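N-acyl-D-glutamate deacylase (Bordetella bronchiseptica, PDB 3GIQ) probably catalyses the zinc-dependent hydrolysis of N-acyl-D-glutamate to D-glutamate and a carboxylate, as an enzyme of the amidohydrolase family. Local coordinates at residues Phe62-Gly67 with Thr88-Gly93; His68-Phe73 with Ala113-Thr118; Leu79-Ser84 with Pro375-Ser380. All blocks are in the same frame, centred on the assembly; numbering follows the deposited sequence.

Contact 1 of 3, residues Phe62-Gly67 with Thr88-Gly93. With ZN (zinc ion), chain E.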
loop_
_atom_site.group_PDB
_atom_site.type_symbol
_atom_site.label_atom_id
_atom_site.label_comp_id
_atom_site.label_asym_id
_atom_site.label_seq_id
_atom_site.Cartn_x
_atom_site.Cartn_y
_atom_site.Cartn_z
ATOM N N PHE A 62 0.028 8.177 -9.154
ATOM C CA PHE A 62 0.820 7.329 -8.274
ATOM C C PHE A 62 0.124 6.024 -7.917
ATOM O O PHE A 62 -1.096 5.974 -7.759
ATOM C CB PHE A 62 1.196 8.097 -7.004
ATOM C CG PHE A 62 1.853 9.423 -7.276
ATOM C CD1 PHE A 62 2.730 9.572 -8.346
ATOM C CD2 PHE A 62 1.593 10.525 -6.462
ATOM C CE1 PHE A 62 3.340 10.803 -8.609
ATOM C CE2 PHE A 62 2.197 11.757 -6.716
ATOM C CZ PHE A 62 3.071 11.895 -7.792
ATOM N N ILE A 63 0.914 4.964 -7.796
ATOM C CA ILE A 63 0.379 3.651 -7.461
ATOM C C ILE A 63 0.786 3.279 -6.040
ATOM O O ILE A 63 1.963 3.052 -5.755
ATOM C CB ILE A 63 0.892 2.582 -8.458
ATOM C CG1 ILE A 63 0.512 2.996 -9.888
ATOM C CG2 ILE A 63 0.295 1.218 -8.120
ATOM C CD1 ILE A 63 0.921 2.004 -10.971
ATOM N N ASP A 64 -0.204 3.240 -5.150
ATOM C CA ASP A 64 0.016 2.906 -3.746
ATOM C C ASP A 64 0.025 1.388 -3.610
ATOM O O ASP A 64 -1.028 0.749 -3.565
ATOM C CB ASP A 64 -1.098 3.518 -2.891
ATOM C CG ASP A 64 -0.845 3.363 -1.407
ATOM O OD1 ASP A 64 0.180 2.750 -1.038
ATOM O OD2 ASP A 64 -1.677 3.854 -0.609
ATOM N N VAL A 65 1.219 0.812 -3.539
ATOM C CA VAL A 65 1.353 -0.633 -3.460
ATOM C C VAL A 65 1.044 -1.251 -2.107
ATOM O O VAL A 65 0.999 -2.475 -1.985
ATOM C CB VAL A 65 2.762 -1.089 -3.900
ATOM C CG1 VAL A 65 3.033 -0.606 -5.321
ATOM C CG2 VAL A 65 3.818 -0.560 -2.934
ATOM N N HIS A 66 0.839 -0.426 -1.085
ATOM C CA HIS A 66 0.524 -0.980 0.220
ATOM C C HIS A 66 -0.704 -0.341 0.842
ATOM O O HIS A 66 -0.603 0.468 1.767
ATOM C CB HIS A 66 1.701 -0.851 1.187
ATOM C CG HIS A 66 1.611 -1.788 2.351
ATOM N ND1 HIS A 66 2.248 -3.011 2.372
ATOM C CD2 HIS A 66 0.890 -1.720 3.495
ATOM C CE1 HIS A 66 1.922 -3.656 3.479
ATOM N NE2 HIS A 66 1.098 -2.895 4.177
ATOM N N GLY A 67 -1.871 -0.710 0.325
ATOM C CA GLY A 67 -3.102 -0.172 0.861
ATOM C C GLY A 67 -3.860 -1.182 1.708
ATOM O O GLY A 67 -3.660 -2.394 1.586
ATOM N N THR A 88 -3.701 7.181 -7.919
ATOM C CA THR A 88 -4.728 6.790 -8.881
ATOM C C THR A 88 -4.988 5.287 -8.890
ATOM O O THR A 88 -5.959 4.824 -9.487
ATOM C CB THR A 88 -4.346 7.232 -10.308
ATOM O OG1 THR A 88 -3.048 6.722 -10.639
ATOM C CG2 THR A 88 -4.326 8.755 -10.404
ATOM N N THR A 89 -4.114 4.530 -8.236
ATOM C CA THR A 89 -4.259 3.082 -8.148
ATOM C C THR A 89 -3.784 2.614 -6.785
ATOM O O THR A 89 -2.793 3.117 -6.261
ATOM C CB THR A 89 -3.411 2.338 -9.210
ATOM O OG1 THR A 89 -3.884 2.658 -10.524
ATOM C CG2 THR A 89 -3.507 0.823 -8.999
ATOM N N VAL A 90 -4.496 1.658 -6.204
ATOM C CA VAL A 90 -4.091 1.126 -4.914
ATOM C C VAL A 90 -4.153 -0.392 -4.922
ATOM O O VAL A 90 -5.054 -0.983 -5.516
ATOM C CB VAL A 90 -4.983 1.663 -3.768
ATOM C CG1 VAL A 90 -6.441 1.273 -4.000
ATOM C CG2 VAL A 90 -4.488 1.120 -2.431
ATOM N N VAL A 91 -3.167 -1.017 -4.291
ATOM C CA VAL A 91 -3.127 -2.466 -4.184
ATOM C C VAL A 91 -3.572 -2.773 -2.760
ATOM O O VAL A 91 -2.895 -2.406 -1.801
ATOM C CB VAL A 91 -1.703 -3.027 -4.397
ATOM C CG1 VAL A 91 -1.709 -4.549 -4.213
ATOM C CG2 VAL A 91 -1.203 -2.669 -5.793
ATOM N N VAL A 92 -4.722 -3.427 -2.623
ATOM C CA VAL A 92 -5.239 -3.761 -1.302
ATOM C C VAL A 92 -5.007 -5.231 -0.959
ATOM O O VAL A 92 -4.450 -5.978 -1.766
ATOM C CB VAL A 92 -6.745 -3.446 -1.214
ATOM C CG1 VAL A 92 -6.968 -1.957 -1.433
ATOM C CG2 VAL A 92 -7.510 -4.258 -2.255
ATOM N N GLY A 93 -5.421 -5.630 0.244
ATOM C CA GLY A 93 -5.263 -7.009 0.684
ATOM C C GLY A 93 -3.869 -7.356 1.182
ATOM O O GLY A 93 -3.399 -8.479 1.000
HETATM ZN ZN ZN E . 0.017 -3.343 5.929
#
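Ile63 and Asp64 pair with Thr89 and Val90 as neighbouring parallel strands, 62-64 against 88-92, whose axes come within 4.6 Å and diverge by only 15°. The ladder is regular around Asp64, which uses both its backbone groups, its N donating to Thr89 O at 2.8 Å and its O accepting from Val91 N. At the start of the pairing Phe62 O is shared between Thr88 N at 2.9 Å and, weakly, Thr89 N. Beyond Asp64 the first strand turns off, yet Gly67 N returns to Val91 O at 2.9 Å and so ties the turn to the same partner. There Gly67 CA packs 3.8 Å from Val90 CG2.

On one face Ile63 and Thr89 lie side by side, their CG2 methyls 3.9 Å apart. Asp64 and Val90 project from the opposite face, and an Asx turn forms where Asp64 OD1 receives His66 N from above the carboxylate plane. The turn lies where the chain leaves strand 62-64, just before the metal-binding residue. The His66 side chain leaves the backbone away from strand 88-92; its CG is anti to the backbone N (chi1 -160°), and in this conformation NE2 binds zinc at 2.1 Å. The pairing exemplifies a principle of the amidohydrolase TIM barrel, in which the HxH motif at the C-terminal end of the first barrel strand supplies metal ligands.

Asp64 OD2 is held by Lys82 in a salt bridge and by a hydrogen bond with Ser364. Around the pair, Pro408 and Phe412 of helix 406-412 pack on Ile63, Val65 and Val91, while strand 139-145 continues the barrel beside strand 88-92.

Contact 2 of 3, residues His68-Phe73 with Ala113-Thr118. With ZN (zinc ion), chain E; G01 (N-[(R)-hydroxy(methyl)phosphoryl]-D-glutamic acid), chain C.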
loop_
_atom_site.group_PDB
_atom_site.type_symbol
_atom_site.label_atom_id
_atom_site.label_comp_id
_atom_site.label_asym_id
_atom_site.label_seq_id
_atom_site.Cartn_x
_atom_site.Cartn_y
_atom_site.Cartn_z
ATOM N N HIS A 68 -4.708 -0.667 2.592
ATOM C CA HIS A 68 -5.553 -1.491 3.455
ATOM C C HIS A 68 -6.967 -0.932 3.321
ATOM O O HIS A 68 -7.773 -1.000 4.249
ATOM C CB HIS A 68 -5.091 -1.413 4.918
ATOM C CG HIS A 68 -3.899 -2.267 5.222
ATOM N ND1 HIS A 68 -3.906 -3.637 5.061
ATOM C CD2 HIS A 68 -2.659 -1.945 5.662
ATOM C CE1 HIS A 68 -2.720 -4.121 5.388
ATOM N NE2 HIS A 68 -1.946 -3.116 5.756
ATOM N N ASP A 69 -7.255 -0.390 2.141
ATOM C CA ASP A 69 -8.550 0.224 1.843
ATOM C C ASP A 69 -9.567 -0.768 1.269
ATOM O O ASP A 69 -10.569 -0.364 0.680
ATOM C CB ASP A 69 -8.338 1.362 0.839
ATOM C CG ASP A 69 -7.093 2.180 1.144
ATOM O OD1 ASP A 69 -7.164 3.103 1.982
ATOM O OD2 ASP A 69 -6.034 1.879 0.554
ATOM N N ASP A 70 -9.313 -2.060 1.452
ATOM C CA ASP A 70 -10.188 -3.119 0.933
ATOM C C ASP A 70 -11.693 -2.856 0.999
ATOM O O ASP A 70 -12.410 -3.044 0.010
ATOM C CB ASP A 70 -9.917 -4.436 1.666
ATOM C CG ASP A 70 -8.470 -4.865 1.589
ATOM O OD1 ASP A 70 -8.213 -5.984 1.093
ATOM O OD2 ASP A 70 -7.594 -4.090 2.030
ATOM N N LEU A 71 -12.165 -2.430 2.167
ATOM C CA LEU A 71 -13.592 -2.199 2.395
ATOM C C LEU A 71 -14.057 -0.754 2.260
ATOM O O LEU A 71 -15.255 -0.472 2.374
ATOM C CB LEU A 71 -13.966 -2.711 3.790
ATOM C CG LEU A 71 -13.481 -4.123 4.137
ATOM C CD1 LEU A 71 -13.859 -4.466 5.574
ATOM C CD2 LEU A 71 -14.085 -5.124 3.166
ATOM N N MET A 72 -13.124 0.159 2.022
ATOM C CA MET A 72 -13.467 1.571 1.903
ATOM C C MET A 72 -14.246 1.938 0.643
ATOM O O MET A 72 -14.940 2.954 0.611
ATOM C CB MET A 72 -12.199 2.422 1.985
ATOM C CG MET A 72 -11.461 2.290 3.310
ATOM S SD MET A 72 -12.476 2.794 4.721
ATOM C CE MET A 72 -12.911 1.212 5.403
ATOM N N PHE A 73 -14.139 1.120 -0.397
ATOM C CA PHE A 73 -14.846 1.410 -1.634
ATOM C C PHE A 73 -16.356 1.389 -1.402
ATOM O O PHE A 73 -17.119 1.972 -2.168
ATOM C CB PHE A 73 -14.398 0.416 -2.704
ATOM C CG PHE A 73 -12.900 0.338 -2.834
ATOM C CD1 PHE A 73 -12.167 1.462 -3.209
ATOM C CD2 PHE A 73 -12.218 -0.824 -2.502
ATOM C CE1 PHE A 73 -10.774 1.428 -3.244
ATOM C CE2 PHE A 73 -10.822 -0.871 -2.534
ATOM C CZ PHE A 73 -10.100 0.257 -2.903
ATOM N N ALA A 113 -9.661 -6.469 11.842
ATOM C CA ALA A 113 -10.455 -5.324 12.275
ATOM C C ALA A 113 -9.988 -4.027 11.623
ATOM O O ALA A 113 -10.779 -3.103 11.424
ATOM C CB ALA A 113 -10.396 -5.194 13.795
ATOM N N LEU A 114 -8.703 -3.957 11.289
ATOM C CA LEU A 114 -8.150 -2.754 10.673
ATOM C C LEU A 114 -8.765 -2.418 9.318
ATOM O O LEU A 114 -8.701 -1.272 8.870
ATOM C CB LEU A 114 -6.634 -2.890 10.515
ATOM C CG LEU A 114 -5.810 -2.966 11.801
ATOM C CD1 LEU A 114 -4.330 -3.067 11.442
ATOM C CD2 LEU A 114 -6.070 -1.736 12.652
ATOM N N LEU A 115 -9.351 -3.413 8.661
ATOM C CA LEU A 115 -9.960 -3.182 7.356
ATOM C C LEU A 115 -11.309 -2.487 7.470
ATOM O O LEU A 115 -11.736 -1.789 6.553
ATOM C CB LEU A 115 -10.137 -4.509 6.615
ATOM C CG LEU A 115 -8.852 -5.308 6.394
ATOM C CD1 LEU A 115 -9.158 -6.540 5.561
ATOM C CD2 LEU A 115 -7.823 -4.435 5.697
ATOM N N GLY A 116 -11.980 -2.682 8.599
ATOM C CA GLY A 116 -13.282 -2.068 8.790
ATOM C C GLY A 116 -14.300 -3.073 9.289
ATOM O O GLY A 116 -13.982 -4.247 9.472
ATOM N N GLU A 117 -15.532 -2.618 9.489
ATOM C CA GLU A 117 -16.601 -3.472 9.994
ATOM C C GLU A 117 -17.504 -4.121 8.947
ATOM O O GLU A 117 -18.361 -4.930 9.291
ATOM C CB GLU A 117 -17.458 -2.684 10.983
ATOM C CG GLU A 117 -16.770 -2.414 12.307
ATOM C CD GLU A 117 -17.609 -1.564 13.235
ATOM O OE1 GLU A 117 -18.834 -1.797 13.317
ATOM O OE2 GLU A 117 -17.042 -0.666 13.893
ATOM N N THR A 118 -17.325 -3.775 7.676
ATOM C CA THR A 118 -18.144 -4.373 6.625
ATOM C C THR A 118 -17.913 -5.880 6.566
ATOM O O THR A 118 -16.771 -6.340 6.568
ATOM C CB THR A 118 -17.818 -3.763 5.244
ATOM O OG1 THR A 118 -18.495 -2.509 5.109
ATOM C CG2 THR A 118 -18.256 -4.694 4.119
HETATM ZN ZN ZN E . 0.017 -3.343 5.929
HETATM C CD G01 C . 4.882 -3.134 13.585
HETATM C CG G01 C . 4.745 -2.821 12.095
HETATM C CB G01 C . 3.275 -2.541 11.752
HETATM C CA G01 C . 2.883 -2.153 10.300
HETATM C C G01 C . 3.578 -0.821 9.935
HETATM C C6 G01 C . -1.092 -2.981 9.521
HETATM P P G01 C . 0.642 -3.107 9.117
HETATM O OPA G01 C . 0.808 -2.623 7.613
HETATM O OPB G01 C . 1.084 -4.514 9.272
HETATM N N G01 C . 1.419 -2.028 10.059
HETATM O O G01 C . 3.015 0.254 10.219
HETATM O OXT G01 C . 4.684 -0.916 9.366
HETATM O OE1 G01 C . 4.813 -2.166 14.377
HETATM O OE2 G01 C . 5.038 -4.330 13.888
HETATM O O HOH W 1 -10.627 -1.219 4.229
#
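His68 meets Leu115 just behind the metal site of the amidohydrolase barrel, where the second histidine of the HxH motif leaves the strand end and a loop from beyond strand 87-92 packs against it. The His68 ring puts NE2 on zinc at 2.0 Å, and the phosphoryl oxygen OPA of the bound phosphonamidate, on the same metal, lies at the edge of the ring near its plane. Behind the metal-binding end, Leu115 CD2 approaches ring atom ND1 obliquely at 4.0 Å and also reaches Asp70 OD2. Leu114 faces the ligand instead, its CD1 3.8 Å from the methyl carbon C6.

Further out, Leu71 crosses Leu115 at about a right angle, with CD1 placed between Leu115 CB and Thr118 CB. Met72 bends at chi2 and chi3 (104°), a fold that carries CE over to Leu115 O. The second shell adds polar anchors: Tyr127 bonds to Asp70 O, and Glu75 receives Thr118 N.

No direct hydrogen bond joins the segments; a single water serves instead, accepting from Leu71 N at 2.8 Å while donating to His68 O at 2.9 Å and to Leu115 O at 2.6 Å.

Contact 3 of 3, residues Leu79-Ser84 with Pro375-Ser380. With G01 (N-[(R)-hydroxy(methyl)phosphoryl]-D-glutamic acid), chain C.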
loop_
_atom_site.group_PDB
_atom_site.type_symbol
_atom_site.label_atom_id
_atom_site.label_comp_id
_atom_site.label_asym_id
_atom_site.label_seq_id
_atom_site.Cartn_x
_atom_site.Cartn_y
_atom_site.Cartn_z
ATOM N N LEU A 79 -12.574 8.170 -1.018
ATOM C CA LEU A 79 -11.144 7.866 -1.100
ATOM C C LEU A 79 -10.318 9.145 -1.253
ATOM O O LEU A 79 -9.270 9.142 -1.897
ATOM C CB LEU A 79 -10.856 6.938 -2.285
ATOM C CG LEU A 79 -11.684 5.655 -2.414
ATOM C CD1 LEU A 79 -11.099 4.801 -3.534
ATOM C CD2 LEU A 79 -11.700 4.887 -1.102
ATOM N N ARG A 80 -10.782 10.232 -0.645
ATOM C CA ARG A 80 -10.089 11.511 -0.749
ATOM C C ARG A 80 -8.663 11.476 -0.195
ATOM O O ARG A 80 -7.811 12.257 -0.625
ATOM C CB ARG A 80 -10.896 12.603 -0.040
ATOM C CG ARG A 80 -10.364 14.021 -0.244
ATOM C CD ARG A 80 -10.573 14.509 -1.674
ATOM N NE ARG A 80 -10.356 15.950 -1.779
ATOM C CZ ARG A 80 -10.709 16.691 -2.826
ATOM N NH1 ARG A 80 -11.297 16.133 -3.872
ATOM N NH2 ARG A 80 -10.486 17.997 -2.819
ATOM N N TRP A 81 -8.396 10.576 0.747
ATOM C CA TRP A 81 -7.055 10.479 1.314
ATOM C C TRP A 81 -6.059 9.988 0.265
ATOM O O TRP A 81 -4.852 10.184 0.401
ATOM C CB TRP A 81 -7.052 9.564 2.551
ATOM C CG TRP A 81 -7.583 8.175 2.337
ATOM C CD1 TRP A 81 -6.853 7.044 2.097
ATOM C CD2 TRP A 81 -8.957 7.765 2.367
ATOM N NE1 TRP A 81 -7.687 5.958 1.980
ATOM C CE2 TRP A 81 -8.984 6.372 2.141
ATOM C CE3 TRP A 81 -10.170 8.442 2.564
ATOM C CZ2 TRP A 81 -10.178 5.638 2.104
ATOM C CZ3 TRP A 81 -11.361 7.710 2.528
ATOM C CH2 TRP A 81 -11.352 6.324 2.300
ATOM N N LYS A 82 -6.576 9.364 -0.793
ATOM C CA LYS A 82 -5.734 8.869 -1.877
ATOM C C LYS A 82 -5.556 9.927 -2.964
ATOM O O LYS A 82 -4.433 10.321 -3.289
ATOM C CB LYS A 82 -6.351 7.622 -2.521
ATOM C CG LYS A 82 -6.534 6.430 -1.603
ATOM C CD LYS A 82 -5.207 5.878 -1.105
ATOM C CE LYS A 82 -5.410 4.495 -0.498
ATOM N NZ LYS A 82 -4.238 4.002 0.272
ATOM N N THR A 83 -6.670 10.384 -3.527
ATOM C CA THR A 83 -6.634 11.366 -4.605
ATOM C C THR A 83 -5.937 12.671 -4.239
ATOM O O THR A 83 -5.242 13.258 -5.073
ATOM C CB THR A 83 -8.053 11.710 -5.110
ATOM O OG1 THR A 83 -8.814 12.289 -4.042
ATOM C CG2 THR A 83 -8.759 10.458 -5.620
ATOM N N SER A 84 -6.125 13.124 -3.000
ATOM C CA SER A 84 -5.520 14.371 -2.546
ATOM C C SER A 84 -3.995 14.315 -2.488
ATOM O O SER A 84 -3.344 15.349 -2.324
ATOM C CB SER A 84 -6.072 14.773 -1.175
ATOM O OG SER A 84 -5.692 13.850 -0.174
ATOM N N PRO A 375 -0.456 9.754 10.172
ATOM C CA PRO A 375 -0.526 10.689 9.041
ATOM C C PRO A 375 -0.168 10.150 7.658
ATOM O O PRO A 375 -0.503 10.770 6.650
ATOM C CB PRO A 375 0.397 11.826 9.476
ATOM C CG PRO A 375 1.398 11.127 10.351
ATOM C CD PRO A 375 0.513 10.227 11.175
ATOM N N ARG A 376 0.506 9.005 7.607
ATOM C CA ARG A 376 0.888 8.407 6.329
ATOM C C ARG A 376 -0.349 8.159 5.472
ATOM O O ARG A 376 -0.260 8.052 4.250
ATOM C CB ARG A 376 1.627 7.088 6.562
ATOM C CG ARG A 376 0.766 5.992 7.164
ATOM C CD ARG A 376 1.627 4.856 7.683
ATOM N NE ARG A 376 0.830 3.725 8.143
ATOM C CZ ARG A 376 1.311 2.734 8.886
ATOM N NH1 ARG A 376 2.585 2.738 9.259
ATOM N NH2 ARG A 376 0.525 1.731 9.241
ATOM N N LEU A 377 -1.505 8.071 6.123
ATOM C CA LEU A 377 -2.764 7.850 5.422
ATOM C C LEU A 377 -3.022 8.963 4.410
ATOM O O LEU A 377 -3.517 8.715 3.305
ATOM C CB LEU A 377 -3.919 7.808 6.429
ATOM C CG LEU A 377 -5.347 7.669 5.878
ATOM C CD1 LEU A 377 -5.506 6.330 5.171
ATOM C CD2 LEU A 377 -6.337 7.782 7.026
ATOM N N TRP A 378 -2.673 10.187 4.791
ATOM C CA TRP A 378 -2.892 11.350 3.939
ATOM C C TRP A 378 -1.654 12.014 3.335
ATOM O O TRP A 378 -1.778 12.785 2.384
ATOM C CB TRP A 378 -3.656 12.430 4.716
ATOM C CG TRP A 378 -5.123 12.157 4.928
ATOM C CD1 TRP A 378 -5.685 11.330 5.861
ATOM C CD2 TRP A 378 -6.208 12.728 4.190
ATOM N NE1 TRP A 378 -7.060 11.355 5.750
ATOM C CE2 TRP A 378 -7.406 12.205 4.730
ATOM C CE3 TRP A 378 -6.286 13.634 3.122
ATOM C CZ2 TRP A 378 -8.665 12.557 4.237
ATOM C CZ3 TRP A 378 -7.540 13.984 2.632
ATOM C CH2 TRP A 378 -8.713 13.445 3.192
ATOM N N GLY A 379 -0.468 11.738 3.867
ATOM C CA GLY A 379 0.701 12.421 3.335
ATOM C C GLY A 379 1.892 11.656 2.793
ATOM O O GLY A 379 2.896 12.275 2.454
ATOM N N SER A 380 1.796 10.336 2.676
ATOM C CA SER A 380 2.925 9.544 2.189
ATOM C C SER A 380 3.579 9.970 0.875
ATOM O O SER A 380 4.770 10.279 0.847
ATOM C CB SER A 380 2.531 8.067 2.083
ATOM O OG SER A 380 2.361 7.492 3.368
HETATM C CD G01 C . 4.882 -3.134 13.585
HETATM C CG G01 C . 4.745 -2.821 12.095
HETATM C CB G01 C . 3.275 -2.541 11.752
HETATM C CA G01 C . 2.883 -2.153 10.300
HETATM C C G01 C . 3.578 -0.821 9.935
HETATM C C6 G01 C . -1.092 -2.981 9.521
HETATM P P G01 C . 0.642 -3.107 9.117
HETATM O OPA G01 C . 0.808 -2.623 7.613
HETATM O OPB G01 C . 1.084 -4.514 9.272
HETATM N N G01 C . 1.419 -2.028 10.059
HETATM O O G01 C . 3.015 0.254 10.219
HETATM O OXT G01 C . 4.684 -0.916 9.366
HETATM O OE1 G01 C . 4.813 -2.166 14.377
HETATM O OE2 G01 C . 5.038 -4.330 13.888
HETATM O O HOH W 2 -3.459 5.974 2.258
HETATM O O HOH W 3 -3.349 14.529 1.003
#
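Trp81 and Trp378 meet with their five-membered rings inclined at 59°, an oblique pairing in which the backbone end of one residue covers the face of the other. Trp81 CA stands 3.5 Å from the centroid of the Trp378 six-membered ring and only 5° off its normal, a well-formed CH-pi contact, and Trp81 CB lies over the same indole, 3.4 Å from CE2. The Trp81 side chain takes the position between backbone N and carbonyl carbon (chi1 56°), which swings its own ring past Trp378 towards Leu377, whose CD1 touches Trp81 CD1 obliquely at 3.4 Å. Arg80 lays its CG against Trp378 CH2 at 3.9 Å before its guanidinium leads off to Pro464 O.

Two waters bridge the two segments. One accepts from Lys82 NZ and donates to Leu377 O; the other donates to both Ser84 OG and Trp378 O. Ser84 OG donates a hydrogen bond to Arg80 O, which also accepts Ser84 N.

Arg376, one residue before Leu377, reaches the bound phosphonamidate, NH1 donating to carboxylate O at 2.7 Å. Between the segments themselves, direct contact is thus apolar and CH-pi, and the polar links run through water, with no direct hydrogen bond crossing.

Overall arrangement
The three contacts form a connected set that includes two zinc ligands and residues behind them, their centres 11 to 15 Å apart. Contact 1 and contact 2 supply His66 and His68 to the same zinc, which Cys95 and the phosphoryl oxygen of the ligand also bind. Lys82 of contact 3 unites all three: its NZ lies 2.7 Å from Asp64 OD2 in contact 1 and 2.8 Å from Asp69 OD2 in contact 2, both salt bridges, so the ammonium probably offsets two buried carboxylates. Asp69 OD1 also meets Trp81 NE1 at 2.9 Å. Contact 3 then reaches the alpha-carboxylate of the ligand through Arg376, so metal and carboxylate recognition share one connected framework.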